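Local coordinates for protein SxtG (Microseira wollei, PDB 6U1R) that transfers an amidino group in the biosynthesis of saxitoxin, probably by way of a covalent amidino-enzyme intermediate, at residues D187-F192 with T208-T213; C222-F227 with G377-Y382; V279-V284 with I298-Y303. All coordinates share one frame; numbering follows the deposited sequence. Where two conformers were deposited one is given.

Contact 1: residues D187-F192 with T208-T213; sequences DAQYDF and TEFEPT
Q189 lies across the 208-213 loop and meets F210, E211 and T213 in turn. Its CB sits 4.0 Å from CD2 of F210 and, on the side of its own segment, over the centre of the Y190 ring. CG leaves anti to the backbone N (chi1 -176°) and passes near OE2 of E211, whose carboxylate is held by the backbone N atoms of Q184 and L185. A bend at chi2 (60°) then carries CD to 3.8 Å from O of E211. OE1 accepts from N of E211 at 3.1 Å, in a bent bond (136° at the hydrogen), while also lying at the F210 ring edge, in plane, and 3.3 Å from CB of F210. NE2 gives O of E211 only a weak bond, and comes within 3.5 Å of CG2 of T213; OG1 of T213 is hydrogen-bonded to O of V233.

At the other end of the loop, T208 forms an ST turn, its OG1 accepting from N of F210. The same hydroxyl donates to O of A188 at 2.7 Å, in the carbonyl plane on a lone pair, and N of T208 donates to O of Q189 at 3.0 Å. Both segments belong to the long linker between strands 176-179 and 219-222, which these bonds pin to itself just before D215, a predicted active-site residue whose side chain is about 7 Å from that of T213. CB of A188 lies over one face of the F210 ring, offset toward the rim, in a CH-pi contact. K168 of the second subunit bonds O of F210 and makes a cation-pi contact with its ring.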
ATOM      1  N   ASP A 187       2.521  17.751   6.936  1.00 16.43           N
ATOM      2  CA  ASP A 187       3.699  18.528   7.295  1.00 17.90           C
ATOM      3  C   ASP A 187       4.477  17.891   8.443  1.00 17.29           C
ATOM      4  O   ASP A 187       5.696  18.044   8.511  1.00 16.08           O
ATOM      5  CB  ASP A 187       3.303  19.959   7.674  1.00 18.83           C
ATOM      6  CG  ASP A 187       2.967  20.827   6.473  1.00 22.21           C
ATOM      7  OD1 ASP A 187       3.163  20.409   5.308  1.00 20.30           O
ATOM      8  OD2 ASP A 187       2.516  21.971   6.713  1.00 21.85           O
ATOM      9  N   ALA A 188       3.796  17.173   9.348  1.00 15.64           N
ATOM     10  CA  ALA A 188       4.475  16.559  10.491  1.00 17.18           C
ATOM     11  C   ALA A 188       5.544  15.533  10.093  1.00 16.69           C
ATOM     12  O   ALA A 188       6.374  15.170  10.933  1.00 14.82           O
ATOM     13  CB  ALA A 188       3.459  15.889  11.415  1.00 18.37           C
ATOM     14  N   GLN A 189       5.524  15.043   8.851  1.00 15.94           N
ATOM     15  CA  GLN A 189       6.519  14.091   8.361  1.00 14.97           C
ATOM     16  C   GLN A 189       7.860  14.753   8.046  1.00 15.93           C
ATOM     17  O   GLN A 189       8.840  14.048   7.792  1.00 14.85           O
ATOM     18  CB  GLN A 189       5.953  13.370   7.122  1.00 15.29           C
ATOM     19  CG  GLN A 189       6.855  12.260   6.530  1.00 14.34           C
ATOM     20  CD  GLN A 189       7.153  11.129   7.502  1.00 14.77           C
ATOM     21  OE1 GLN A 189       6.505  10.990   8.532  1.00 15.41           O
ATOM     22  NE2 GLN A 189       8.158  10.303   7.163  1.00 15.24           N
ATOM     23  N   TYR A 190       7.948  16.089   8.101  1.00 15.45           N
ATOM     24  CA  TYR A 190       9.149  16.802   7.695  1.00 16.54           C
ATOM     25  C   TYR A 190       9.557  17.795   8.779  1.00 17.92           C
ATOM     26  O   TYR A 190       8.704  18.439   9.395  1.00 18.39           O
ATOM     27  CB  TYR A 190       8.924  17.540   6.360  1.00 17.07           C
ATOM     28  CG  TYR A 190       8.209  16.710   5.319  1.00 13.84           C
ATOM     29  CD1 TYR A 190       8.872  15.709   4.631  1.00 16.23           C
ATOM     30  CD2 TYR A 190       6.867  16.926   5.038  1.00 15.43           C
ATOM     31  CE1 TYR A 190       8.205  14.926   3.668  1.00 14.38           C
ATOM     32  CE2 TYR A 190       6.194  16.169   4.091  1.00 15.60           C
ATOM     33  CZ  TYR A 190       6.871  15.167   3.407  1.00 15.91           C
ATOM     34  OH  TYR A 190       6.173  14.422   2.478  1.00 13.63           O
ATOM     35  N   ASP A 191      10.865  17.917   8.990  1.00 18.54           N
ATOM     36  CA  ASP A 191      11.445  18.833   9.976  1.00 21.06           C
ATOM     37  C   ASP A 191      11.672  20.173   9.290  1.00 22.01           C
ATOM     38  O   ASP A 191      12.656  20.360   8.575  1.00 22.35           O
ATOM     39  CB  ASP A 191      12.743  18.257  10.531  1.00 20.56           C
ATOM     40  CG  ASP A 191      13.415  19.172  11.543  1.00 24.45           C
ATOM     41  OD1 ASP A 191      12.901  20.275  11.801  1.00 24.13           O
ATOM     42  OD2 ASP A 191      14.484  18.775  12.053  1.00 24.50           O
ATOM     43  N   PHE A 192      10.763  21.117   9.500  1.00 25.63           N
ATOM     44  CA  PHE A 192      10.925  22.398   8.821  1.00 27.11           C
ATOM     45  C   PHE A 192      11.959  23.297   9.485  1.00 27.37           C
ATOM     46  O   PHE A 192      12.235  24.379   8.963  1.00 29.91           O
ATOM     47  CB  PHE A 192       9.570  23.102   8.713  1.00 29.51           C
ATOM     48  CG  PHE A 192       8.660  22.475   7.693  1.00 28.87           C
ATOM     49  CD1 PHE A 192       8.781  22.800   6.349  1.00 32.81           C
ATOM     50  CD2 PHE A 192       7.720  21.524   8.065  1.00 27.71           C
ATOM     51  CE1 PHE A 192       7.958  22.213   5.396  1.00 37.36           C
ATOM     52  CE2 PHE A 192       6.884  20.933   7.118  1.00 26.38           C
ATOM     53  CZ  PHE A 192       7.003  21.278   5.783  1.00 30.18           C
ATOM     54  N   THR A 208      10.909  12.959   9.628  1.00 14.78           N
ATOM     55  CA  THR A 208      10.668  12.728  11.044  1.00 15.56           C
ATOM     56  C   THR A 208      10.246  11.278  11.241  1.00 15.11           C
ATOM     57  O   THR A 208      10.359  10.445  10.326  1.00 16.05           O
ATOM     58  CB  THR A 208       9.577  13.663  11.567  1.00 15.96           C
ATOM     59  OG1 THR A 208       8.325  13.280  10.978  1.00 14.95           O
ATOM     60  CG2 THR A 208       9.879  15.110  11.224  1.00 15.16           C
ATOM     61  N   GLU A 209       9.721  10.969  12.434  1.00 15.24           N
ATOM     62  CA  GLU A 209       9.158   9.652  12.733  1.00 15.85           C
ATOM     63  C   GLU A 209       7.637   9.685  12.843  1.00 15.12           C
ATOM     64  O   GLU A 209       7.036   8.896  13.577  1.00 16.31           O
ATOM     65  CB  GLU A 209       9.783   9.088  14.010  1.00 17.04           C
ATOM     66  CG  GLU A 209      11.295   8.805  13.884  1.00 16.70           C
ATOM     67  CD  GLU A 209      11.628   7.758  12.823  1.00 15.13           C
ATOM     68  OE1 GLU A 209      10.825   6.821  12.629  1.00 16.81           O
ATOM     69  OE2 GLU A 209      12.714   7.868  12.202  1.00 17.05           O
ATOM     70  N   PHE A 210       6.990  10.581  12.097  1.00 15.20           N
ATOM     71  CA  PHE A 210       5.534  10.674  12.138  1.00 14.99           C
ATOM     72  C   PHE A 210       4.867   9.411  11.577  1.00 15.55           C
ATOM     73  O   PHE A 210       3.905   8.900  12.167  1.00 15.03           O
ATOM     74  CB  PHE A 210       5.121  11.941  11.389  1.00 15.24           C
ATOM     75  CG  PHE A 210       3.669  12.019  11.040  1.00 16.41           C
ATOM     76  CD1 PHE A 210       2.721  12.308  12.010  1.00 17.79           C
ATOM     77  CD2 PHE A 210       3.259  11.852   9.731  1.00 15.67           C
ATOM     78  CE1 PHE A 210       1.384  12.401  11.679  1.00 18.46           C
ATOM     79  CE2 PHE A 210       1.935  11.934   9.394  1.00 16.35           C
ATOM     80  CZ  PHE A 210       0.986  12.214  10.371  1.00 17.19           C
ATOM     81  N   GLU A 211       5.347   8.895  10.448  1.00 13.69           N
ATOM     82  CA  GLU A 211       4.741   7.724   9.828  1.00 13.82           C
ATOM     83  C   GLU A 211       5.790   6.979   9.011  1.00 13.00           C
ATOM     84  O   GLU A 211       6.835   7.541   8.675  1.00 12.79           O
ATOM     85  CB  GLU A 211       3.558   8.115   8.940  1.00 14.60           C
ATOM     86  CG  GLU A 211       3.986   8.794   7.664  1.00 14.59           C
ATOM     87  CD  GLU A 211       2.823   9.416   6.931  1.00 13.69           C
ATOM     88  OE1 GLU A 211       1.687   8.878   7.001  1.00 13.87           O
ATOM     89  OE2 GLU A 211       3.072  10.455   6.296  1.00 14.24           O
ATOM     90  N   PRO A 212       5.528   5.716   8.656  1.00 12.86           N
ATOM     91  CA  PRO A 212       6.530   4.927   7.913  1.00 12.94           C
ATOM     92  C   PRO A 212       6.721   5.438   6.490  1.00 12.97           C
ATOM     93  O   PRO A 212       5.759   5.494   5.720  1.00 12.10           O
ATOM     94  CB  PRO A 212       5.938   3.513   7.910  1.00 14.09           C
ATOM     95  CG  PRO A 212       4.902   3.482   8.962  1.00 15.31           C
ATOM     96  CD  PRO A 212       4.418   4.886   9.159  1.00 14.00           C
ATOM     97  N   THR A 213       7.971   5.762   6.124  1.00 12.05           N
ATOM     98  CA  THR A 213       8.330   6.075   4.742  1.00 11.39           C
ATOM     99  C   THR A 213       9.673   5.441   4.403  1.00 13.04           C
ATOM    100  O   THR A 213      10.588   5.381   5.242  1.00 11.66           O
ATOM    101  CB  THR A 213       8.398   7.603   4.432  1.00 11.90           C
ATOM    102  OG1 THR A 213       9.352   8.267   5.275  1.00 15.20           O
ATOM    103  CG2 THR A 213       7.042   8.255   4.592  1.00 13.07           C
TER

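Contact 2: residues C222-F227 with G377-Y382; sequences CGRDIF and GTLQSY
O of C222 lies 3.5 Å from CD1 of Y382, close to the plane of the tyrosine ring and beside its edge. One water joins the segments here: it donates to O of C222 and to OD2 of D225, and accepts from N of Y382 at 2.8 Å. G223 follows with positive phi (66°) as the first corner of a type II' beta turn from C222 to D225. Its CA is 3.4 Å from O of Q380 in a CA-H...O contact and also faces the edge of the Y382 ring, leaving little room on that side of the backbone.

R224, the second corner, donates from N to the same O of Q380 at 3.0 Å in a fairly straight bond (159°). Its side chain crosses L379 at about a right angle. CD1 of the leucine abuts N of R224, whereas CD2 lies 3.6 Å above the centre of the guanidinium plane, contacting CZ; NH1 is salt-bridged to E249. OG of S381 comes 3.2 Å from CD of R224 and is hydrogen-bonded to R251. D225 turns its other carboxylate oxygen, OD1, to R251 and H253.

The turn is the tip of a beta hairpin, strands 219-222 and 225-229, with strand 251-255 parallel on the far side of 225-229. The chain's C-terminal tail, beyond strand 370-375, packs against this hairpin tip, while C222 and F227 pack toward strand 269-273.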
ATOM      1  N   CYS A 222      21.139  -8.978  -0.503  1.00 13.67           N
ATOM      2  CA  CYS A 222      22.118 -10.079  -0.454  1.00 13.36           C
ATOM      3  C   CYS A 222      21.472 -11.364   0.080  1.00 14.33           C
ATOM      4  O   CYS A 222      21.907 -11.932   1.082  1.00 15.37           O
ATOM      5  CB  CYS A 222      23.316  -9.744   0.430  1.00 15.08           C
ATOM      6  SG  CYS A 222      24.269  -8.338  -0.156  1.00 15.06           S
ATOM      7  N   GLY A 223      20.455 -11.842  -0.612  1.00 14.59           N
ATOM      8  CA  GLY A 223      19.733 -13.020  -0.137  1.00 14.49           C
ATOM      9  C   GLY A 223      19.001 -12.722   1.152  1.00 16.94           C
ATOM     10  O   GLY A 223      18.246 -11.746   1.248  1.00 15.67           O
ATOM     11  N   ARG A 224      19.226 -13.560   2.171  1.00 14.40           N
ATOM     12  CA  ARG A 224      18.544 -13.396   3.448  1.00 16.50           C
ATOM     13  C   ARG A 224      18.959 -12.128   4.197  1.00 17.26           C
ATOM     14  O   ARG A 224      18.262 -11.738   5.143  1.00 17.54           O
ATOM     15  CB  ARG A 224      18.802 -14.604   4.355  1.00 20.24           C
ATOM     16  CG  ARG A 224      18.098 -15.872   3.920  1.00 19.91           C
ATOM     17  CD  ARG A 224      18.045 -16.908   5.028  1.00 24.41           C
ATOM     18  NE  ARG A 224      17.390 -18.136   4.570  1.00 24.64           N
ATOM     19  CZ  ARG A 224      16.086 -18.382   4.644  1.00 27.02           C
ATOM     20  NH1 ARG A 224      15.252 -17.494   5.170  1.00 24.20           N
ATOM     21  NH2 ARG A 224      15.610 -19.545   4.190  1.00 27.25           N
ATOM     22  N   ASP A 225      20.049 -11.480   3.798  1.00 15.40           N
ATOM     23  CA  ASP A 225      20.532 -10.268   4.446  1.00 15.42           C
ATOM     24  C   ASP A 225      20.391  -9.103   3.478  1.00 14.81           C
ATOM     25  O   ASP A 225      20.850  -9.185   2.331  1.00 14.76           O
ATOM     26  CB  ASP A 225      21.981 -10.442   4.906  1.00 17.08           C
ATOM     27  CG  ASP A 225      22.108 -11.529   5.931  1.00 18.79           C
ATOM     28  OD1 ASP A 225      21.747 -11.270   7.096  1.00 18.15           O
ATOM     29  OD2 ASP A 225      22.524 -12.653   5.563  1.00 20.99           O
ATOM     30  N   ILE A 226      19.737  -8.035   3.947  1.00 15.39           N
ATOM     31  CA  ILE A 226      19.477  -6.817   3.189  1.00 13.15           C
ATOM     32  C   ILE A 226      20.107  -5.647   3.948  1.00 13.70           C
ATOM     33  O   ILE A 226      20.037  -5.588   5.183  1.00 15.77           O
ATOM     34  CB  ILE A 226      17.954  -6.616   3.000  1.00 15.18           C
ATOM     35  CG1 ILE A 226      17.365  -7.726   2.121  1.00 14.20           C
ATOM     36  CG2 ILE A 226      17.633  -5.241   2.393  1.00 14.45           C
ATOM     37  CD1 ILE A 226      15.859  -7.828   2.184  1.00 16.45           C
ATOM     38  N   PHE A 227      20.752  -4.744   3.229  1.00 13.52           N
ATOM     39  CA  PHE A 227      21.403  -3.585   3.837  1.00 13.56           C
ATOM     40  C   PHE A 227      20.648  -2.320   3.457  1.00 14.48           C
ATOM     41  O   PHE A 227      20.314  -2.128   2.286  1.00 13.43           O
ATOM     42  CB  PHE A 227      22.860  -3.502   3.400  1.00 15.23           C
ATOM     43  CG  PHE A 227      23.662  -4.674   3.855  1.00 16.46           C
ATOM     44  CD1 PHE A 227      24.270  -4.662   5.099  1.00 16.89           C
ATOM     45  CD2 PHE A 227      23.741  -5.815   3.088  1.00 17.51           C
ATOM     46  CE1 PHE A 227      24.978  -5.747   5.549  1.00 17.84           C
ATOM     47  CE2 PHE A 227      24.455  -6.917   3.546  1.00 18.63           C
ATOM     48  CZ  PHE A 227      25.066  -6.871   4.783  1.00 18.30           C
ATOM     49  N   GLY A 377      17.861 -17.945  -9.703  1.00 20.54           N
ATOM     50  CA  GLY A 377      18.463 -18.299  -8.434  1.00 21.40           C
ATOM     51  C   GLY A 377      17.440 -18.550  -7.346  1.00 20.62           C
ATOM     52  O   GLY A 377      16.228 -18.528  -7.571  1.00 20.80           O
ATOM     53  N   THR A 378      17.974 -18.796  -6.150  1.00 17.22           N
ATOM     54  CA  THR A 378      17.224 -19.180  -4.958  1.00 21.04           C
ATOM     55  C   THR A 378      17.665 -18.315  -3.779  1.00 18.84           C
ATOM     56  O   THR A 378      18.627 -17.552  -3.873  1.00 19.86           O
ATOM     57  CB  THR A 378      17.451 -20.661  -4.632  1.00 21.35           C
ATOM     58  OG1 THR A 378      18.863 -20.897  -4.625  1.00 22.29           O
ATOM     59  CG2 THR A 378      16.792 -21.574  -5.669  1.00 22.50           C
ATOM     60  N   LEU A 379      16.954 -18.444  -2.656  1.00 18.36           N
ATOM     61  CA  LEU A 379      17.273 -17.707  -1.432  1.00 17.75           C
ATOM     62  C   LEU A 379      18.387 -18.408  -0.660  1.00 20.93           C
ATOM     63  O   LEU A 379      18.231 -19.571  -0.266  1.00 20.20           O
ATOM     64  CB  LEU A 379      16.038 -17.584  -0.545  1.00 18.63           C
ATOM     65  CG  LEU A 379      16.224 -16.830   0.775  1.00 18.53           C
ATOM     66  CD1 LEU A 379      16.695 -15.384   0.519  1.00 18.26           C
ATOM     67  CD2 LEU A 379      14.916 -16.837   1.561  1.00 21.77           C
ATOM     68  N   GLN A 380      19.485 -17.690  -0.415  1.00 18.11           N
ATOM     69  CA  GLN A 380      20.603 -18.203   0.358  1.00 18.84           C
ATOM     70  C   GLN A 380      21.087 -17.150   1.349  1.00 18.98           C
ATOM     71  O   GLN A 380      20.738 -15.964   1.265  1.00 17.06           O
ATOM     72  CB  GLN A 380      21.726 -18.620  -0.574  1.00 18.79           C
ATOM     73  CG  GLN A 380      21.267 -19.700  -1.576  1.00 22.40           C
ATOM     74  CD  GLN A 380      21.903 -19.531  -2.895  1.00 26.41           C
ATOM     75  OE1 GLN A 380      21.329 -18.958  -3.820  1.00 31.35           O
ATOM     76  NE2 GLN A 380      23.130 -19.973  -2.993  1.00 31.04           N
ATOM     77  N   SER A 381      21.896 -17.601   2.305  1.00 16.90           N
ATOM     78  CA  SER A 381      22.680 -16.721   3.162  1.00 18.24           C
ATOM     79  C   SER A 381      24.143 -16.789   2.741  1.00 18.95           C
ATOM     80  O   SER A 381      24.675 -17.876   2.476  1.00 19.01           O
ATOM     81  CB  SER A 381      22.545 -17.100   4.633  1.00 19.37           C
ATOM     82  OG  SER A 381      21.208 -16.950   5.070  1.00 25.85           O
ATOM     83  N   TYR A 382      24.798 -15.628   2.699  1.00 16.16           N
ATOM     84  CA  TYR A 382      26.121 -15.500   2.099  1.00 17.83           C
ATOM     85  C   TYR A 382      27.224 -15.108   3.073  1.00 19.78           C
ATOM     86  O   TYR A 382      28.379 -14.968   2.646  1.00 19.62           O
ATOM     87  CB  TYR A 382      26.091 -14.454   0.971  1.00 16.09           C
ATOM     88  CG  TYR A 382      25.217 -14.838  -0.184  1.00 15.94           C
ATOM     89  CD1 TYR A 382      23.854 -14.531  -0.181  1.00 16.02           C
ATOM     90  CD2 TYR A 382      25.729 -15.521  -1.271  1.00 17.88           C
ATOM     91  CE1 TYR A 382      23.035 -14.906  -1.225  1.00 16.37           C
ATOM     92  CE2 TYR A 382      24.903 -15.912  -2.330  1.00 18.33           C
ATOM     93  CZ  TYR A 382      23.546 -15.594  -2.293  1.00 17.71           C
ATOM     94  OH  TYR A 382      22.688 -15.970  -3.322  1.00 17.33           O
TER
HETATM   95  O   HOH W   1      23.050 -13.440   3.042  1.00 16.36           O

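Contact 3: residues V279-V284 with I298-Y303; sequences VNPEFV and ILVAPY
V279 and V300 pair in a parallel beta bridge, joining strand 276-279 to the outermost strand, 297-300, of a three-stranded mixed sheet of the kind from which the alpha/beta propeller of amidinotransferases is built. N of V279 donates to O of L299 at 2.9 Å, and N of A301 donates to O of V279 in an almost straight bond (176°). Both valines project on one face of the sheet, where CG2 of V279 also rests 3.9 Å from CG2 of I298.

Past the bridge, the P281 ring is the bump and 298-303 bends round to provide the hollow. CB of P281 presses at 3.6 Å on CG1 of V300, the methyl that chi1 of -179° sets anti to the backbone N. CD of P281 faces CB and O of A301, and CG meets CZ of Y303 at 3.7 Å, the proline and tyrosine side chains sliding past each other in opposite directions. The far wall of the hollow is thus the phenol, which also stacks edge-to-face with W318.

An Asx turn at N280 shapes the loop that presents the proline: OD1 accepts from N of E282 in its carbonyl plane and from N of F283 above it. E282 closes the rim less certainly, having been modelled in two conformers; in one of them, OH of Y303 donates to the anti lone pair of OE2 at 2.9 Å.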
ATOM      1  N   VAL A 279      32.326  -0.257  -1.962  1.00 15.30           N
ATOM      2  CA  VAL A 279      32.039   0.725  -0.925  1.00 15.02           C
ATOM      3  C   VAL A 279      32.610   2.089  -1.300  1.00 15.14           C
ATOM      4  O   VAL A 279      33.714   2.194  -1.844  1.00 16.33           O
ATOM      5  CB  VAL A 279      32.591   0.259   0.438  1.00 19.06           C
ATOM      6  CG1 VAL A 279      32.370   1.310   1.469  1.00 23.31           C
ATOM      7  CG2 VAL A 279      31.929  -1.043   0.829  1.00 18.13           C
ATOM      8  N   ASN A 280      31.841   3.127  -1.000  1.00 14.85           N
ATOM      9  CA  ASN A 280      32.209   4.504  -1.288  1.00 14.92           C
ATOM     10  C   ASN A 280      33.149   5.011  -0.200  1.00 16.33           C
ATOM     11  O   ASN A 280      32.754   5.041   0.968  1.00 17.36           O
ATOM     12  CB  ASN A 280      30.924   5.345  -1.340  1.00 14.12           C
ATOM     13  CG  ASN A 280      31.170   6.797  -1.665  1.00 18.39           C
ATOM     14  OD1 ASN A 280      32.120   7.419  -1.174  1.00 17.11           O
ATOM     15  ND2 ASN A 280      30.282   7.366  -2.485  1.00 15.96           N
ATOM     16  N   PRO A 281      34.382   5.424  -0.525  1.00 15.96           N
ATOM     17  CA  PRO A 281      35.333   5.771   0.545  1.00 18.86           C
ATOM     18  C   PRO A 281      35.008   7.067   1.273  1.00 20.25           C
ATOM     19  O   PRO A 281      35.522   7.276   2.379  1.00 21.96           O
ATOM     20  CB  PRO A 281      36.674   5.871  -0.195  1.00 20.49           C
ATOM     21  CG  PRO A 281      36.323   6.314  -1.543  1.00 19.57           C
ATOM     22  CD  PRO A 281      34.975   5.621  -1.857  1.00 16.02           C
ATOM     23  N   GLU A 282      34.204   7.946   0.691  1.00 19.09           N
ATOM     24  CA  GLU A 282      33.823   9.187   1.351  0.54 19.80           C
ATOM     25  C   GLU A 282      32.557   9.044   2.187  1.00 20.90           C
ATOM     26  O   GLU A 282      32.418   9.726   3.212  1.00 23.35           O
ATOM     27  CB  GLU A 282      33.637  10.286   0.299  0.54 19.98           C
ATOM     28  CG  GLU A 282      34.953  10.771  -0.320  0.54 20.21           C
ATOM     29  CD  GLU A 282      35.803  11.547   0.673  0.54 20.93           C
ATOM     30  OE1 GLU A 282      35.228  12.378   1.399  0.54 20.97           O
ATOM     31  OE2 GLU A 282      37.028  11.321   0.735  0.54 21.16           O
ATOM     32  N   PHE A 283      31.622   8.187   1.777  1.00 18.90           N
ATOM     33  CA  PHE A 283      30.364   8.043   2.503  1.00 18.68           C
ATOM     34  C   PHE A 283      30.381   6.947   3.571  1.00 23.17           C
ATOM     35  O   PHE A 283      29.475   6.925   4.417  1.00 22.49           O
ATOM     36  CB  PHE A 283      29.212   7.739   1.538  1.00 18.86           C
ATOM     37  CG  PHE A 283      28.939   8.821   0.496  1.00 18.31           C
ATOM     38  CD1 PHE A 283      29.566  10.062   0.539  1.00 20.76           C
ATOM     39  CD2 PHE A 283      28.034   8.572  -0.523  1.00 19.50           C
ATOM     40  CE1 PHE A 283      29.304  11.022  -0.429  1.00 21.68           C
ATOM     41  CE2 PHE A 283      27.763   9.519  -1.489  1.00 20.25           C
ATOM     42  CZ  PHE A 283      28.393  10.750  -1.440  1.00 21.88           C
ATOM     43  N   VAL A 284      31.358   6.040   3.556  1.00 23.24           N
ATOM     44  CA  VAL A 284      31.379   4.891   4.462  1.00 24.71           C
ATOM     45  C   VAL A 284      32.674   4.899   5.259  1.00 24.30           C
ATOM     46  O   VAL A 284      33.761   4.984   4.680  1.00 25.11           O
ATOM     47  CB  VAL A 284      31.231   3.568   3.681  1.00 23.53           C
ATOM     48  CG1 VAL A 284      31.502   2.379   4.571  1.00 25.83           C
ATOM     49  CG2 VAL A 284      29.840   3.467   3.070  1.00 23.61           C
ATOM     50  N   ILE A 298      35.856  -6.214   1.074  1.00 20.59           N
ATOM     51  CA  ILE A 298      35.404  -4.841   0.908  1.00 20.67           C
ATOM     52  C   ILE A 298      36.241  -4.216  -0.200  1.00 19.49           C
ATOM     53  O   ILE A 298      37.462  -4.056  -0.072  1.00 20.05           O
ATOM     54  CB  ILE A 298      35.503  -4.067   2.224  1.00 23.35           C
ATOM     55  CG1 ILE A 298      34.491  -4.665   3.221  1.00 25.47           C
ATOM     56  CG2 ILE A 298      35.264  -2.581   1.999  1.00 22.96           C
ATOM     57  CD1 ILE A 298      34.552  -4.060   4.585  1.00 37.85           C
ATOM     58  N   LEU A 299      35.586  -3.916  -1.316  1.00 17.67           N
ATOM     59  CA  LEU A 299      36.221  -3.315  -2.481  1.00 17.54           C
ATOM     60  C   LEU A 299      35.999  -1.809  -2.405  1.00 17.93           C
ATOM     61  O   LEU A 299      34.880  -1.334  -2.626  1.00 16.08           O
ATOM     62  CB  LEU A 299      35.638  -3.895  -3.770  1.00 16.67           C
ATOM     63  CG  LEU A 299      35.575  -5.425  -3.855  1.00 19.87           C
ATOM     64  CD1 LEU A 299      34.960  -5.826  -5.184  1.00 19.35           C
ATOM     65  CD2 LEU A 299      36.942  -6.045  -3.693  1.00 19.61           C
ATOM     66  N   VAL A 300      37.055  -1.050  -2.086  1.00 17.66           N
ATOM     67  CA  VAL A 300      36.912   0.396  -1.910  1.00 16.38           C
ATOM     68  C   VAL A 300      36.975   1.072  -3.277  1.00 17.05           C
ATOM     69  O   VAL A 300      37.956   0.926  -4.020  1.00 16.09           O
ATOM     70  CB  VAL A 300      37.986   0.954  -0.960  1.00 18.56           C
ATOM     71  CG1 VAL A 300      37.800   2.474  -0.758  1.00 18.85           C
ATOM     72  CG2 VAL A 300      37.960   0.241   0.393  1.00 21.60           C
ATOM     73  N   ALA A 301      35.923   1.817  -3.617  1.00 16.22           N
ATOM     74  CA  ALA A 301      35.836   2.429  -4.927  1.00 15.26           C
ATOM     75  C   ALA A 301      36.995   3.402  -5.141  1.00 15.17           C
ATOM     76  O   ALA A 301      37.382   4.121  -4.212  1.00 16.13           O
ATOM     77  CB  ALA A 301      34.513   3.184  -5.089  1.00 15.74           C
ATOM     78  N   PRO A 302      37.549   3.466  -6.349  1.00 16.36           N
ATOM     79  CA  PRO A 302      38.515   4.521  -6.663  1.00 17.57           C
ATOM     80  C   PRO A 302      37.826   5.868  -6.762  1.00 17.97           C
ATOM     81  O   PRO A 302      36.612   5.961  -6.939  1.00 17.00           O
ATOM     82  CB  PRO A 302      39.087   4.074  -8.016  1.00 17.70           C
ATOM     83  CG  PRO A 302      37.931   3.388  -8.672  1.00 15.99           C
ATOM     84  CD  PRO A 302      37.219   2.663  -7.541  1.00 15.36           C
ATOM     85  N   TYR A 303      38.632   6.932  -6.612  1.00 17.08           N
ATOM     86  CA  TYR A 303      38.158   8.300  -6.805  1.00 18.20           C
ATOM     87  C   TYR A 303      38.047   8.614  -8.298  1.00 17.14           C
ATOM     88  O   TYR A 303      38.964   8.284  -9.066  1.00 17.89           O
ATOM     89  CB  TYR A 303      39.102   9.280  -6.102  1.00 18.48           C
ATOM     90  CG  TYR A 303      38.968   9.234  -4.594  1.00 19.20           C
ATOM     91  CD1 TYR A 303      39.585   8.241  -3.845  1.00 20.80           C
ATOM     92  CD2 TYR A 303      38.200  10.167  -3.924  1.00 20.66           C
ATOM     93  CE1 TYR A 303      39.439   8.193  -2.463  1.00 22.71           C
ATOM     94  CE2 TYR A 303      38.062  10.126  -2.550  1.00 21.61           C
ATOM     95  CZ  TYR A 303      38.677   9.146  -1.832  1.00 21.82           C
ATOM     96  OH  TYR A 303      38.514   9.125  -0.468  1.00 25.24           O
TER

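Contact 1 closes before contact 2 opens, and contact 3 is nested within the long loop that contact 2 closes. None touch: the centre of contact 1 is about 31 Å from each of the others, while contacts 2 and 3 lie 22 Å apart between centres and about 9 Å between nearest atoms. Contacts 2 and 3 belong to two different three-stranded mixed sheets, each a hairpin plus a parallel strand, and the two sheets adjoin, since the hairpin of contact 2 packs on strand 269-273. Contact 1 instead ties together two parts of an irregular linker that leads toward D215, a predicted active-site residue, and meets the second subunit; the other two join parts of a single subunit, away from the annotated sites.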